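Hypothetical methylmalonyl-CoA decarboxylase alpha subunit (Sulfolobus tokodaii, PDB 1X0U) has no established function but belongs to the carboxyl transferase family, each chain of its six-chain assembly joining two domains of the ClpP/crotonase type. Local coordinates at residues Pro165-Met170 against Arg248-Leu253; Ile353-Cys356 against Asn360-Leu363. All blocks are in the same frame, centred on the assembly; numbering follows the deposited sequence.

Interaction 1 (Pro165-Met170 against Arg248-Leu253)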
loop_
_atom_site.group_PDB
_atom_site.type_symbol
_atom_site.label_atom_id
_atom_site.label_comp_id
_atom_site.label_asym_id
_atom_site.label_seq_id
_atom_site.Cartn_x
_atom_site.Cartn_y
_atom_site.Cartn_z
ATOM N N PRO A 165 7.760 -16.795 -16.131
ATOM C CA PRO A 165 7.538 -17.497 -17.399
ATOM C C PRO A 165 7.489 -19.004 -17.168
ATOM O O PRO A 165 8.330 -19.549 -16.460
ATOM C CB PRO A 165 8.755 -17.103 -18.240
ATOM C CG PRO A 165 9.200 -15.807 -17.635
ATOM C CD PRO A 165 9.029 -16.052 -16.161
ATOM N N GLN A 166 6.511 -19.666 -17.774
ATOM C CA GLN A 166 6.361 -21.110 -17.644
ATOM C C GLN A 166 6.335 -21.776 -19.009
ATOM O O GLN A 166 5.364 -21.631 -19.765
ATOM C CB GLN A 166 5.063 -21.440 -16.914
ATOM C CG GLN A 166 5.014 -20.988 -15.472
ATOM C CD GLN A 166 3.660 -21.251 -14.863
ATOM O OE1 GLN A 166 2.708 -20.479 -15.059
ATOM N NE2 GLN A 166 3.545 -22.366 -14.148
ATOM N N ILE A 167 7.397 -22.517 -19.312
ATOM C CA ILE A 167 7.527 -23.218 -20.590
ATOM C C ILE A 167 7.535 -24.738 -20.390
ATOM O O ILE A 167 8.211 -25.250 -19.510
ATOM C CB ILE A 167 8.834 -22.814 -21.297
ATOM C CG1 ILE A 167 8.856 -21.302 -21.520
ATOM C CG2 ILE A 167 8.954 -23.533 -22.615
ATOM C CD1 ILE A 167 10.212 -20.757 -21.954
ATOM N N THR A 168 6.780 -25.459 -21.207
ATOM C CA THR A 168 6.757 -26.910 -21.084
ATOM C C THR A 168 7.273 -27.554 -22.364
ATOM O O THR A 168 6.905 -27.139 -23.460
ATOM C CB THR A 168 5.335 -27.467 -20.869
ATOM O OG1 THR A 168 4.619 -27.425 -22.107
ATOM C CG2 THR A 168 4.583 -26.668 -19.839
ATOM N N ILE A 169 8.145 -28.544 -22.228
ATOM C CA ILE A 169 8.620 -29.275 -23.397
ATOM C C ILE A 169 7.870 -30.583 -23.273
ATOM O O ILE A 169 8.086 -31.340 -22.320
ATOM C CB ILE A 169 10.137 -29.576 -23.358
ATOM C CG1 ILE A 169 10.938 -28.277 -23.429
ATOM C CG2 ILE A 169 10.525 -30.479 -24.533
ATOM C CD1 ILE A 169 12.429 -28.516 -23.413
ATOM N N MET A 170 6.944 -30.820 -24.190
ATOM C CA MET A 170 6.189 -32.061 -24.178
ATOM C C MET A 170 7.043 -33.071 -24.941
ATOM O O MET A 170 7.061 -33.074 -26.172
ATOM C CB MET A 170 4.831 -31.874 -24.868
ATOM C CG MET A 170 4.016 -33.162 -25.002
ATOM S SD MET A 170 3.961 -34.082 -23.454
ATOM C CE MET A 170 3.299 -32.749 -22.354
ATOM N N ARG A 248 16.129 -20.110 -26.707
ATOM C CA ARG A 248 15.870 -18.930 -27.521
ATOM C C ARG A 248 14.643 -18.187 -26.997
ATOM O O ARG A 248 14.624 -16.952 -26.945
ATOM C CB ARG A 248 15.665 -19.327 -28.982
ATOM C CG ARG A 248 15.663 -18.132 -29.920
ATOM C CD ARG A 248 15.277 -18.500 -31.341
ATOM N NE ARG A 248 15.083 -17.294 -32.143
ATOM C CZ ARG A 248 14.473 -17.271 -33.322
ATOM N NH1 ARG A 248 13.996 -18.392 -33.845
ATOM N NH2 ARG A 248 14.336 -16.124 -33.973
ATOM N N LEU A 249 13.621 -18.941 -26.603
ATOM C CA LEU A 249 12.408 -18.346 -26.070
ATOM C C LEU A 249 12.756 -17.582 -24.798
ATOM O O LEU A 249 12.396 -16.419 -24.644
ATOM C CB LEU A 249 11.377 -19.434 -25.760
ATOM C CG LEU A 249 10.042 -18.946 -25.199
ATOM C CD1 LEU A 249 9.445 -17.908 -26.164
ATOM C CD2 LEU A 249 9.091 -20.135 -25.007
ATOM N N LEU A 250 13.470 -18.233 -23.884
ATOM C CA LEU A 250 13.859 -17.589 -22.630
ATOM C C LEU A 250 14.640 -16.300 -22.864
ATOM O O LEU A 250 14.485 -15.330 -22.109
ATOM C CB LEU A 250 14.705 -18.537 -21.778
ATOM C CG LEU A 250 13.990 -19.680 -21.055
ATOM C CD1 LEU A 250 15.035 -20.654 -20.524
ATOM C CD2 LEU A 250 13.125 -19.130 -19.917
ATOM N N SER A 251 15.479 -16.288 -23.900
ATOM C CA SER A 251 16.281 -15.103 -24.205
ATOM C C SER A 251 15.411 -13.877 -24.457
ATOM O O SER A 251 15.874 -12.758 -24.297
ATOM C CB SER A 251 17.186 -15.347 -25.425
ATOM O OG SER A 251 16.442 -15.427 -26.635
ATOM N N TYR A 252 14.154 -14.081 -24.841
ATOM C CA TYR A 252 13.262 -12.952 -25.105
ATOM C C TYR A 252 12.452 -12.524 -23.876
ATOM O O TYR A 252 11.844 -11.443 -23.862
ATOM C CB TYR A 252 12.272 -13.298 -26.227
ATOM C CG TYR A 252 12.856 -13.315 -27.627
ATOM C CD1 TYR A 252 13.240 -12.132 -28.263
ATOM C CD2 TYR A 252 13.007 -14.513 -28.318
ATOM C CE1 TYR A 252 13.757 -12.144 -29.551
ATOM C CE2 TYR A 252 13.527 -14.537 -29.608
ATOM C CZ TYR A 252 13.900 -13.356 -30.215
ATOM O OH TYR A 252 14.429 -13.398 -31.476
ATOM N N LEU A 253 12.450 -13.359 -22.844
ATOM C CA LEU A 253 11.654 -13.066 -21.656
ATOM C C LEU A 253 12.420 -12.624 -20.414
ATOM O O LEU A 253 13.603 -12.932 -20.251
ATOM C CB LEU A 253 10.805 -14.304 -21.310
ATOM C CG LEU A 253 10.203 -15.036 -22.519
ATOM C CD1 LEU A 253 9.443 -16.272 -22.069
ATOM C CD2 LEU A 253 9.280 -14.096 -23.272
#

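Interaction 2 (Ile353-Cys356 against Asn360-Leu363)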
loop_
_atom_site.group_PDB
_atom_site.type_symbol
_atom_site.label_atom_id
_atom_site.label_comp_id
_atom_site.label_asym_id
_atom_site.label_seq_id
_atom_site.Cartn_x
_atom_site.Cartn_y
_atom_site.Cartn_z
ATOM N N ILE A 353 -1.091 -11.382 -26.551
ATOM C CA ILE A 353 -0.882 -10.053 -25.992
ATOM C C ILE A 353 -0.918 -10.015 -24.455
ATOM O O ILE A 353 -0.128 -9.298 -23.831
ATOM C CB ILE A 353 -1.860 -8.991 -26.581
ATOM C CG1 ILE A 353 -3.271 -9.222 -26.086
ATOM C CG2 ILE A 353 -1.847 -9.059 -28.133
ATOM C CD1 ILE A 353 -4.141 -9.870 -27.153
ATOM N N ARG A 354 -1.809 -10.799 -23.848
ATOM C CA ARG A 354 -1.894 -10.834 -22.392
ATOM C C ARG A 354 -0.561 -11.285 -21.807
ATOM O O ARG A 354 -0.076 -10.696 -20.830
ATOM C CB ARG A 354 -3.012 -11.766 -21.936
ATOM C CG ARG A 354 -4.408 -11.362 -22.442
ATOM C CD ARG A 354 -5.491 -12.071 -21.647
ATOM N NE ARG A 354 -5.718 -11.443 -20.350
ATOM C CZ ARG A 354 -5.891 -12.110 -19.216
ATOM N NH1 ARG A 354 -5.845 -13.433 -19.214
ATOM N NH2 ARG A 354 -6.155 -11.458 -18.093
ATOM N N PHE A 355 0.041 -12.316 -22.409
ATOM C CA PHE A 355 1.332 -12.802 -21.930
ATOM C C PHE A 355 2.379 -11.698 -22.013
ATOM O O PHE A 355 3.106 -11.452 -21.045
ATOM C CB PHE A 355 1.829 -14.011 -22.736
ATOM C CG PHE A 355 3.220 -14.447 -22.359
ATOM C CD1 PHE A 355 3.424 -15.349 -21.322
ATOM C CD2 PHE A 355 4.333 -13.864 -22.965
ATOM C CE1 PHE A 355 4.711 -15.651 -20.890
ATOM C CE2 PHE A 355 5.613 -14.157 -22.538
ATOM C CZ PHE A 355 5.803 -15.057 -21.490
ATOM N N CYS A 356 2.475 -11.046 -23.173
ATOM C CA CYS A 356 3.441 -9.967 -23.348
ATOM C C CYS A 356 3.183 -8.896 -22.302
ATOM O O CYS A 356 4.120 -8.383 -21.673
ATOM C CB CYS A 356 3.333 -9.358 -24.751
ATOM S SG CYS A 356 3.928 -10.448 -26.083
ATOM N N ASN A 360 5.797 -7.466 -19.337
ATOM C CA ASN A 360 6.361 -6.189 -19.789
ATOM C C ASN A 360 6.990 -6.122 -21.173
ATOM O O ASN A 360 7.984 -5.410 -21.396
ATOM C CB ASN A 360 7.357 -5.715 -18.740
ATOM C CG ASN A 360 6.843 -5.959 -17.344
ATOM O OD1 ASN A 360 5.708 -5.614 -17.041
ATOM N ND2 ASN A 360 7.661 -6.576 -16.495
ATOM N N ILE A 361 6.394 -6.846 -22.108
ATOM C CA ILE A 361 6.880 -6.836 -23.471
ATOM C C ILE A 361 6.036 -5.873 -24.318
ATOM O O ILE A 361 4.830 -6.051 -24.464
ATOM C CB ILE A 361 6.849 -8.269 -24.063
ATOM C CG1 ILE A 361 7.875 -9.141 -23.330
ATOM C CG2 ILE A 361 7.114 -8.235 -25.546
ATOM C CD1 ILE A 361 7.878 -10.587 -23.742
ATOM N N PRO A 362 6.663 -4.821 -24.868
ATOM C CA PRO A 362 5.926 -3.859 -25.698
ATOM C C PRO A 362 5.268 -4.584 -26.890
ATOM O O PRO A 362 5.810 -5.572 -27.399
ATOM C CB PRO A 362 7.019 -2.892 -26.159
ATOM C CG PRO A 362 8.038 -2.969 -25.083
ATOM C CD PRO A 362 8.078 -4.429 -24.739
ATOM N N LEU A 363 4.116 -4.093 -27.340
ATOM C CA LEU A 363 3.421 -4.719 -28.464
ATOM C C LEU A 363 3.278 -3.859 -29.715
ATOM O O LEU A 363 2.861 -2.703 -29.649
ATOM C CB LEU A 363 2.025 -5.171 -28.043
ATOM C CG LEU A 363 1.934 -6.341 -27.067
ATOM C CD1 LEU A 363 0.557 -6.327 -26.381
ATOM C CD2 LEU A 363 2.172 -7.654 -27.825
#

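Interaction 1 (Pro165-Met170 against Arg248-Leu253)
The puckered ring of Pro-165 meets Leu-253 through one corner, its CB, which lies 4.0 Å from CD1 of Leu-253. Everything else across the contact is branched aliphatic carbon, with no hydrogen bond between the segments. Ile-167 makes the main reach. Its CG1 stands anti to the carbonyl carbon (chi1 -58°) and CD1 continues the extended chain, which carries this methyl out from strand 166-170 to the helix. There it meets Leu-249 tip to tip. Leu-249 has CG opposite its own backbone N (chi1 -180°), with CD2 as the leading methyl. CD1 of Ile-167 and CD2 of Leu-249 are 3.3 Å apart, tighter than usual van der Waals contact, so the exact fit of these methyls is doubtful. CG1 of Ile-167 comes to 3.7 Å from the same CD2 of Leu-249. Leu-250, one residue on, adds a second wall: its CD2 is 3.9 Å from Ile-167 CD1. The methyl of Ile-167 thus touches two successive leucines of the helix. All five touching residues are buried. Arg-91 bonds to the carbonyl O of Leu-253, just past the end of the helix, and more weakly to that of Leu-250. The C-terminal turn of helix 239-252, with Leu-253 just after it, thus packs against the start of inner parallel strand 166-170, within the first of the two sheets of a carboxyl transferase of the ClpP/crotonase clan.

Interaction 2 (Ile353-Cys356 against Asn360-Leu363)
This is an apolar contact in which the loop leaving a helix folds back on the helix's last turns. Side chains of Ile-353, Phe-355 and Cys-356 meet those of Ile-361 and Leu-363, and one backbone bond fastens the two segments. The contact sits where helix 343-358 hands over to strand 363-369 in the second sheet. The bond runs from Ile-361 N to Cys-356 O, 2.8 Å long and nearly straight at 172°. The donor is tilted 35° from the carbonyl plane. Asn-360 lies at positive phi and is the C-prime residue of a Schellman motif, whose second link is Asn-360 N to Asp-357 O. The motif ends the helix and turns the chain back beside it. With strand 325-332 before the helix and parallel strand 363-369 after it, the unit is a beta-alpha-beta crossover. Cys-356 is the hub on the helix side. Its CB rests 3.7 Å from CB of Ile-361 and equally far from CD2 of Leu-363. The sulphur touches both partners too: with SG anti to the carbonyl carbon of Cys-356 (chi1 -71°), it lies 3.7 Å from that Leu-363 methyl and 3.9 Å from CG2 of Ile-361. Leu-363 uses its other methyl on Ile-353: CD1 is 3.6 Å from Ile-353 CB, and the two side chains cross at about a right angle. Phe-355 touches more loosely, its CE2 4.4 Å from CD1 of Ile-361. Phe-394 of helix 383-396 packs on both Ile-353 and Leu-363. The amide of Asn-360 is held elsewhere: its ND2 bonds to the carbonyl O of Glu-259.

The contacts belong to different halves of the chain: interaction 1 to the first sheet, interaction 2 to the second. Their centres are 14 Å apart, yet they touch directly. Leu-253 is the bridge. Its CD2 lies 3.7 Å from CE2 of Phe-355 and 3.8 Å from CD1 of Ile-361. Aromatics outside the segments serve both contacts. Phe-187 packs on Leu-249 and meets the ring of Phe-355 edge-to-face, while Phe-319 touches Leu-249, Leu-253, Phe-355, Cys-356 and Ile-361. Phe-359 packs on Pro-165 and meets the Phe-355 ring. The two halves therefore share one apolar seam here. Only interaction 2 reaches a second subunit, whose Asn-519 packs on Phe-355 and whose Lys-516 packs on Asn-360.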